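Local atomic coordinates of nitroreductase family protein (Sphingopyxis sp., PDB entry 7DP2), a protein that probably uses flavin mononucleotide and NADPH to reduce nitro groups, among them those of dinitroaniline herbicides. Residues Phe139-Arg144 with Leu189-Asp194; Asp68-Arg73 with Ala179-Thr184; Ala55-Gly60 with Ala134-Phe139. The protein carries 1 engineered substitution. All coordinates share one frame; numbering follows the deposited sequence.

Contact 1: Phe139-Arg144 with Leu189-Asp194; sequences FLHCSR and LGLGDD
F139 and L189 open an apolar seam between strand 136-143 and the chain that leaves helix 182-189. Methyl CD2 of L189 lies 3.6 Å from F139 CD2 and also reaches CG and CB, meeting the root of the ring obliquely. V66 of helix 60-74 packs on both side chains.

Two residues further along each segment, L191 meets H141 in a CH-pi contact. Its CG stands over one face of the imidazole, 4.3 Å from the ring centroid and 24° off the normal, displaced toward the rim at CE1. H141 holds CG between its backbone N and carbonyl carbon (chi1 52°), which carries the ring toward the loop. Both nitrogens are engaged, ND1 with Q195 OE1 and NE2 with T56 OG1, so the imidazole is fixed in rotation while L191 covers that face.

Polar contacts gather at the far end, where the segments draw together. The R144 amide donates to D194 O over 2.8 Å, with 162° at the hydrogen; the same oxygen accepts a CA-H...O contact from S143 CA at 3.4 Å. The aliphatic part of R144 follows the loop backbone, its CD lying 3.2 Å from D193 O. The D193 carboxylate is turned to another partner, forming a salt bridge with R186.

G190, at positive phi, is the C-prime residue of a Schellman motif, in which L191 N returns to R186 O. The helix thus ends in a turn, and the loop after it leads into strand 195-204, the antiparallel neighbour of 136-143 in the nitroreductase sheet.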
loop_
_atom_site.group_PDB
_atom_site.type_symbol
_atom_site.label_atom_id
_atom_site.label_comp_id
_atom_site.label_asym_id
_atom_site.label_seq_id
_atom_site.Cartn_x
_atom_site.Cartn_y
_atom_site.Cartn_z
ATOM N N PHE A 139 4.006 -1.330 14.991
ATOM C CA PHE A 139 3.943 -2.680 14.482
ATOM C C PHE A 139 2.610 -2.916 13.774
ATOM O O PHE A 139 1.536 -2.937 14.403
ATOM C CB PHE A 139 4.166 -3.673 15.620
ATOM C CG PHE A 139 5.599 -3.728 16.088
ATOM C CD1 PHE A 139 6.578 -4.291 15.275
ATOM C CD2 PHE A 139 5.976 -3.196 17.318
ATOM C CE1 PHE A 139 7.911 -4.340 15.691
ATOM C CE2 PHE A 139 7.301 -3.238 17.739
ATOM C CZ PHE A 139 8.277 -3.808 16.919
ATOM N N LEU A 140 2.701 -3.071 12.453
ATOM C CA LEU A 140 1.536 -3.326 11.604
ATOM C C LEU A 140 1.326 -4.813 11.436
ATOM O O LEU A 140 2.221 -5.537 11.027
ATOM C CB LEU A 140 1.692 -2.646 10.237
ATOM C CG LEU A 140 0.711 -2.918 9.083
ATOM C CD1 LEU A 140 -0.754 -2.745 9.509
ATOM C CD2 LEU A 140 1.006 -1.982 7.924
ATOM N N HIS A 141 0.140 -5.271 11.794
ATOM C CA HIS A 141 -0.191 -6.683 11.715
ATOM C C HIS A 141 -1.646 -6.880 11.322
ATOM O O HIS A 141 -2.409 -5.913 11.236
ATOM C CB HIS A 141 0.096 -7.352 13.049
ATOM C CG HIS A 141 -0.533 -6.658 14.207
ATOM N ND1 HIS A 141 -1.745 -7.031 14.734
ATOM C CD2 HIS A 141 -0.102 -5.610 14.965
ATOM C CE1 HIS A 141 -2.045 -6.253 15.764
ATOM N NE2 HIS A 141 -1.055 -5.385 15.921
ATOM N N CYS A 142 -2.027 -8.127 11.063
ATOM C CA CYS A 142 -3.425 -8.451 10.750
ATOM C C CYS A 142 -3.701 -9.906 11.041
ATOM O O CYS A 142 -2.800 -10.649 11.429
ATOM C CB CYS A 142 -3.770 -8.149 9.292
ATOM S SG CYS A 142 -2.868 -9.151 8.068
ATOM N N SER A 143 -4.954 -10.312 10.856
ATOM C CA SER A 143 -5.308 -11.700 11.065
ATOM C C SER A 143 -4.705 -12.543 9.954
ATOM O O SER A 143 -4.573 -12.083 8.804
ATOM C CB SER A 143 -6.825 -11.908 11.097
ATOM O OG SER A 143 -7.132 -13.301 11.184
ATOM N N ARG A 144 -4.340 -13.775 10.316
ATOM C CA ARG A 144 -3.750 -14.727 9.389
ATOM C C ARG A 144 -4.780 -15.181 8.341
ATOM O O ARG A 144 -4.423 -15.886 7.399
ATOM C CB ARG A 144 -3.154 -15.912 10.149
ATOM C CG ARG A 144 -1.880 -15.554 10.952
ATOM C CD ARG A 144 -1.185 -16.792 11.614
ATOM N NE ARG A 144 0.159 -17.008 11.059
ATOM C CZ ARG A 144 1.280 -16.449 11.509
ATOM N NH1 ARG A 144 1.252 -15.658 12.571
ATOM N NH2 ARG A 144 2.443 -16.693 10.904
ATOM N N LEU A 189 4.652 -8.285 22.450
ATOM C CA LEU A 189 3.486 -7.438 22.267
ATOM C C LEU A 189 2.215 -8.049 22.820
ATOM O O LEU A 189 1.252 -7.337 23.106
ATOM C CB LEU A 189 3.302 -7.144 20.779
ATOM C CG LEU A 189 3.785 -5.790 20.262
ATOM C CD1 LEU A 189 5.055 -5.327 20.952
ATOM C CD2 LEU A 189 3.912 -5.805 18.734
ATOM N N GLY A 190 2.202 -9.374 22.940
ATOM C CA GLY A 190 1.041 -10.067 23.465
ATOM C C GLY A 190 -0.065 -10.377 22.468
ATOM O O GLY A 190 -1.210 -10.584 22.872
ATOM N N LEU A 191 0.252 -10.410 21.174
ATOM C CA LEU A 191 -0.721 -10.867 20.177
ATOM C C LEU A 191 -0.659 -12.392 20.048
ATOM O O LEU A 191 0.390 -13.007 20.243
ATOM C CB LEU A 191 -0.502 -10.212 18.802
ATOM C CG LEU A 191 -0.657 -8.703 18.524
ATOM C CD1 LEU A 191 -1.713 -8.037 19.427
ATOM C CD2 LEU A 191 0.656 -8.002 18.633
ATOM N N GLY A 192 -1.784 -13.004 19.707
ATOM C CA GLY A 192 -1.850 -14.451 19.604
ATOM C C GLY A 192 -1.392 -14.905 18.240
ATOM O O GLY A 192 -1.017 -14.071 17.408
ATOM N N ASP A 193 -1.435 -16.211 17.981
ATOM C CA ASP A 193 -0.962 -16.704 16.691
ATOM C C ASP A 193 -2.090 -16.788 15.676
ATOM O O ASP A 193 -1.955 -17.437 14.641
ATOM C CB ASP A 193 -0.309 -18.077 16.856
ATOM C CG ASP A 193 0.953 -18.023 17.699
ATOM O OD1 ASP A 193 1.708 -17.031 17.597
ATOM O OD2 ASP A 193 1.182 -18.966 18.480
ATOM N N ASP A 194 -3.186 -16.094 15.971
ATOM C CA ASP A 194 -4.194 -15.766 14.975
ATOM C C ASP A 194 -3.716 -14.549 14.185
ATOM O O ASP A 194 -4.244 -14.250 13.116
ATOM C CB ASP A 194 -5.542 -15.488 15.627
ATOM C CG ASP A 194 -5.515 -14.256 16.504
ATOM O OD1 ASP A 194 -4.925 -14.321 17.602
ATOM O OD2 ASP A 194 -6.069 -13.214 16.089
#

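Contact 2: Asp68-Arg73 with Ala179-Thr184; sequences DAVAAR and AMYGAT
R73 lies against Y181 and T184 where helix 60-74 meets the start of helix 182-189, a helix-to-helix contact within the nitroreductase fold. The arginine's CB rests 3.8 Å from Y181 CD1 and nearly as close to CE1. Its CG, anti to the carbonyl carbon (chi1 -57°), passes on to T184, 3.6 Å from OG1. A bend at chi2 puts CD against the hydroxyl oxygen, 3.2 Å from T184 OG1; a second bend, at chi3, leads NE away from it. The guanidinium runs on beyond T184, NH1 near the Q82 side chain. The hydroxyl has its hydrogen-bond partner in Q82 OE1.

One turn back on the same helix, V70 splits its methyls between the two partners: CG1 meets Y181 CD2 at 3.9 Å, the side chains crossing at about a right angle, while CG2 turns to T184 CG2. V185 adds to the packing around V70. Y181 occupies the N-cap position of helix 182-189, so its ring packs on helix 60-74 from just before the first turn. A glycine in place of T184 would probably leave Q82 OE1 without its hydroxyl mate and open a gap beside A69 and V70. Methyl CG2 of T184 sits 3.9 Å from A69 CB.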
loop_
_atom_site.group_PDB
_atom_site.type_symbol
_atom_site.label_atom_id
_atom_site.label_comp_id
_atom_site.label_asym_id
_atom_site.label_seq_id
_atom_site.Cartn_x
_atom_site.Cartn_y
_atom_site.Cartn_z
ATOM N N ASP A 68 15.229 -5.740 23.248
ATOM C CA ASP A 68 16.045 -6.680 24.003
ATOM C C ASP A 68 15.693 -8.116 23.668
ATOM O O ASP A 68 16.572 -8.980 23.556
ATOM C CB ASP A 68 15.866 -6.450 25.496
ATOM C CG ASP A 68 16.322 -5.081 25.922
ATOM O OD1 ASP A 68 16.949 -4.387 25.089
ATOM O OD2 ASP A 68 16.054 -4.695 27.082
ATOM N N ALA A 69 14.393 -8.369 23.516
ATOM C CA ALA A 69 13.937 -9.740 23.355
ATOM C C ALA A 69 14.392 -10.250 22.014
ATOM O O ALA A 69 14.799 -11.406 21.880
ATOM C CB ALA A 69 12.445 -9.831 23.496
ATOM N N VAL A 70 14.345 -9.358 21.035
ATOM C CA VAL A 70 14.782 -9.648 19.681
ATOM C C VAL A 70 16.310 -9.687 19.606
ATOM O O VAL A 70 16.881 -10.508 18.889
ATOM C CB VAL A 70 14.191 -8.617 18.673
ATOM C CG1 VAL A 70 15.008 -8.523 17.392
ATOM C CG2 VAL A 70 12.754 -8.978 18.361
ATOM N N ALA A 71 16.959 -8.793 20.342
ATOM C CA ALA A 71 18.411 -8.800 20.431
ATOM C C ALA A 71 18.903 -10.147 20.923
ATOM O O ALA A 71 19.937 -10.627 20.475
ATOM C CB ALA A 71 18.901 -7.691 21.347
ATOM N N ALA A 72 18.142 -10.743 21.841
ATOM C CA ALA A 72 18.456 -12.060 22.391
ATOM C C ALA A 72 18.362 -13.177 21.343
ATOM O O ALA A 72 18.932 -14.247 21.519
ATOM C CB ALA A 72 17.545 -12.361 23.565
ATOM N N ARG A 73 17.607 -12.944 20.278
ATOM C CA ARG A 73 17.568 -13.914 19.195
ATOM C C ARG A 73 18.617 -13.585 18.154
ATOM O O ARG A 73 19.057 -14.448 17.403
ATOM C CB ARG A 73 16.192 -13.984 18.538
ATOM C CG ARG A 73 15.069 -14.304 19.480
ATOM C CD ARG A 73 14.280 -15.492 18.948
ATOM N NE ARG A 73 14.669 -16.726 19.606
ATOM C CZ ARG A 73 14.502 -17.934 19.092
ATOM N NH1 ARG A 73 13.951 -18.084 17.904
ATOM N NH2 ARG A 73 14.897 -18.998 19.771
ATOM N N ALA A 179 9.961 -8.863 10.908
ATOM C CA ALA A 179 9.298 -10.112 10.500
ATOM C C ALA A 179 10.268 -11.309 10.557
ATOM O O ALA A 179 9.840 -12.458 10.633
ATOM C CB ALA A 179 8.690 -9.975 9.101
ATOM N N MET A 180 11.571 -11.029 10.533
ATOM C CA MET A 180 12.596 -12.050 10.776
ATOM C C MET A 180 12.443 -12.706 12.141
ATOM O O MET A 180 13.039 -13.756 12.389
ATOM C CB MET A 180 14.009 -11.463 10.678
ATOM C CG MET A 180 14.375 -10.943 9.313
ATOM S SD MET A 180 14.261 -12.272 8.131
ATOM C CE MET A 180 15.417 -13.437 8.837
ATOM N N TYR A 181 11.694 -12.061 13.035
ATOM C CA TYR A 181 11.459 -12.583 14.380
ATOM C C TYR A 181 10.001 -12.417 14.804
ATOM O O TYR A 181 9.724 -12.120 15.963
ATOM C CB TYR A 181 12.390 -11.891 15.403
ATOM C CG TYR A 181 13.834 -11.878 14.959
ATOM C CD1 TYR A 181 14.675 -12.980 15.176
ATOM C CD2 TYR A 181 14.343 -10.792 14.280
ATOM C CE1 TYR A 181 15.973 -12.972 14.742
ATOM C CE2 TYR A 181 15.629 -10.782 13.838
ATOM C CZ TYR A 181 16.448 -11.867 14.070
ATOM O OH TYR A 181 17.747 -11.806 13.628
ATOM N N GLY A 182 9.074 -12.618 13.870
ATOM C CA GLY A 182 7.668 -12.358 14.128
ATOM C C GLY A 182 7.136 -12.895 15.445
ATOM O O GLY A 182 6.514 -12.160 16.198
ATOM N N ALA A 183 7.437 -14.153 15.754
ATOM C CA ALA A 183 6.934 -14.791 16.968
ATOM C C ALA A 183 7.414 -14.104 18.231
ATOM O O ALA A 183 6.643 -13.921 19.173
ATOM C CB ALA A 183 7.324 -16.246 16.996
ATOM N N THR A 184 8.701 -13.776 18.270
ATOM C CA THR A 184 9.265 -13.055 19.409
ATOM C C THR A 184 8.589 -11.691 19.562
ATOM O O THR A 184 8.241 -11.255 20.670
ATOM C CB THR A 184 10.783 -12.818 19.268
ATOM O OG1 THR A 184 11.481 -14.066 19.284
ATOM C CG2 THR A 184 11.281 -11.957 20.408
#

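Contact 3: Ala55-Gly60 with Ala134-Phe139; sequences ATVVTG and APVMLF
The F139 ring has V58 CG2 at its edge, 3.8 Å from CE2, and T56 O near its plane on the same CD2-CE2 side. M137 CG lies over one face, 3.3 Å above the ring plane and offset toward the rim. W178 meets the ring edge-to-face. With V58 CG1 anti to the carbonyl carbon (chi1 -59°), the other methyl, CG2, is brought to the phenyl edge and to M137 CB.

Beneath these side chains, strands 54-59 and 136-143 pair as antiparallel neighbours in the sheet of the nitroreductase fold. T56 with F139 and V58 with M137 are hydrogen-bonded pairs, each closed by two N-H...O bonds; V58 N to M137 O is almost straight, with 179° at the hydrogen. The non-hydrogen-bonded pair V57 and L138 faces the other side of the sheet. There L138 CD1 wedges between V57 CG2, at 3.4 Å, and A55 CB, at 3.5 Å, while V57 CG1 touches V136 CG1 at 3.5 Å. On its outer edge, A55-V58 runs parallel to a strand of the second subunit, which extends the sheet across the dimer interface, with I226 of that subunit packing on A55 and V57.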
loop_
_atom_site.group_PDB
_atom_site.type_symbol
_atom_site.label_atom_id
_atom_site.label_comp_id
_atom_site.label_asym_id
_atom_site.label_seq_id
_atom_site.Cartn_x
_atom_site.Cartn_y
_atom_site.Cartn_z
ATOM N N ALA A 55 -2.738 -2.049 14.362
ATOM C CA ALA A 55 -1.480 -1.454 14.746
ATOM C C ALA A 55 -1.254 -1.451 16.244
ATOM O O ALA A 55 -2.100 -0.996 17.026
ATOM C CB ALA A 55 -1.403 -0.045 14.196
ATOM N N THR A 56 -0.095 -1.963 16.635
ATOM C CA THR A 56 0.372 -1.822 18.002
ATOM C C THR A 56 1.517 -0.809 18.065
ATOM O O THR A 56 2.529 -0.975 17.407
ATOM C CB THR A 56 0.832 -3.167 18.570
ATOM O OG1 THR A 56 -0.231 -4.117 18.433
ATOM C CG2 THR A 56 1.207 -3.021 20.036
ATOM N N VAL A 57 1.350 0.241 18.859
ATOM C CA VAL A 57 2.349 1.306 18.919
ATOM C C VAL A 57 3.084 1.299 20.243
ATOM O O VAL A 57 2.472 1.478 21.298
ATOM C CB VAL A 57 1.703 2.688 18.745
ATOM C CG1 VAL A 57 2.759 3.758 18.740
ATOM C CG2 VAL A 57 0.915 2.724 17.474
ATOM N N VAL A 58 4.400 1.129 20.196
ATOM C CA VAL A 58 5.150 1.010 21.438
ATOM C C VAL A 58 6.250 2.055 21.575
ATOM O O VAL A 58 6.931 2.410 20.612
ATOM C CB VAL A 58 5.746 -0.404 21.582
ATOM C CG1 VAL A 58 4.634 -1.453 21.561
ATOM C CG2 VAL A 58 6.750 -0.669 20.486
ATOM N N THR A 59 6.428 2.528 22.802
ATOM C CA THR A 59 7.495 3.460 23.099
ATOM C C THR A 59 8.079 3.137 24.463
ATOM O O THR A 59 7.633 2.193 25.117
ATOM C CB THR A 59 7.000 4.904 23.101
ATOM O OG1 THR A 59 8.122 5.796 23.072
ATOM C CG2 THR A 59 6.163 5.169 24.349
ATOM N N GLY A 60 9.071 3.919 24.883
ATOM C CA GLY A 60 9.660 3.754 26.190
ATOM C C GLY A 60 10.233 2.361 26.330
ATOM O O GLY A 60 10.996 1.893 25.477
ATOM N N ALA A 134 14.600 5.587 16.748
ATOM C CA ALA A 134 13.298 6.251 16.848
ATOM C C ALA A 134 12.699 5.976 18.228
ATOM O O ALA A 134 12.922 4.901 18.787
ATOM C CB ALA A 134 12.362 5.787 15.737
ATOM N N PRO A 135 11.959 6.954 18.794
ATOM C CA PRO A 135 11.334 6.835 20.125
ATOM C C PRO A 135 10.063 5.986 20.134
ATOM O O PRO A 135 9.625 5.513 21.181
ATOM C CB PRO A 135 11.012 8.284 20.482
ATOM C CG PRO A 135 10.740 8.921 19.152
ATOM C CD PRO A 135 11.744 8.291 18.212
ATOM N N VAL A 136 9.458 5.836 18.968
ATOM C CA VAL A 136 8.224 5.096 18.828
ATOM C C VAL A 136 8.356 4.120 17.683
ATOM O O VAL A 136 8.858 4.463 16.615
ATOM C CB VAL A 136 7.039 6.023 18.588
ATOM C CG1 VAL A 136 5.838 5.238 18.106
ATOM C CG2 VAL A 136 6.725 6.823 19.854
ATOM N N MET A 137 7.912 2.896 17.916
ATOM C CA MET A 137 7.909 1.888 16.882
ATOM C C MET A 137 6.488 1.394 16.642
ATOM O O MET A 137 5.782 1.018 17.577
ATOM C CB MET A 137 8.833 0.721 17.250
ATOM C CG MET A 137 8.613 -0.478 16.359
ATOM S SD MET A 137 8.979 -0.212 14.610
ATOM C CE MET A 137 10.707 0.243 14.719
ATOM N N LEU A 138 6.065 1.440 15.382
ATOM C CA LEU A 138 4.738 0.972 15.006
ATOM C C LEU A 138 4.820 -0.442 14.448
ATOM O O LEU A 138 5.564 -0.714 13.519
ATOM C CB LEU A 138 4.102 1.898 13.963
ATOM C CG LEU A 138 2.768 1.377 13.406
ATOM C CD1 LEU A 138 1.619 1.778 14.255
ATOM C CD2 LEU A 138 2.530 1.811 12.007
ATOM N N PHE A 139 4.006 -1.330 14.991
ATOM C CA PHE A 139 3.943 -2.680 14.482
ATOM C C PHE A 139 2.610 -2.916 13.774
ATOM O O PHE A 139 1.536 -2.937 14.403
ATOM C CB PHE A 139 4.166 -3.673 15.620
ATOM C CG PHE A 139 5.599 -3.728 16.088
ATOM C CD1 PHE A 139 6.578 -4.291 15.275
ATOM C CD2 PHE A 139 5.976 -3.196 17.318
ATOM C CE1 PHE A 139 7.911 -4.340 15.691
ATOM C CE2 PHE A 139 7.301 -3.238 17.739
ATOM C CZ PHE A 139 8.277 -3.808 16.919
#

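In the fold
From the N terminus, strand 54-59 comes first and helix 60-74 follows directly. Contact 3 closes a largely helical loop of 73 residues, bringing strand 136-143 back beside 54-59. Further along that strand, contact 1 opens and closes a second loop at 189-194, so contacts 3 and 1 stand in series; they share F139, and L189 of contact 1 also packs on T56 and V58 of contact 3. Contact 2 spans 105 residues and crosses both, its segments alternating with theirs, and touches neither. Contact 3 thus ties two strands of the sheet, contact 1 ties the sheet to the end of helix 182-189, and contact 2 ties the start of that helix to helix 60-74.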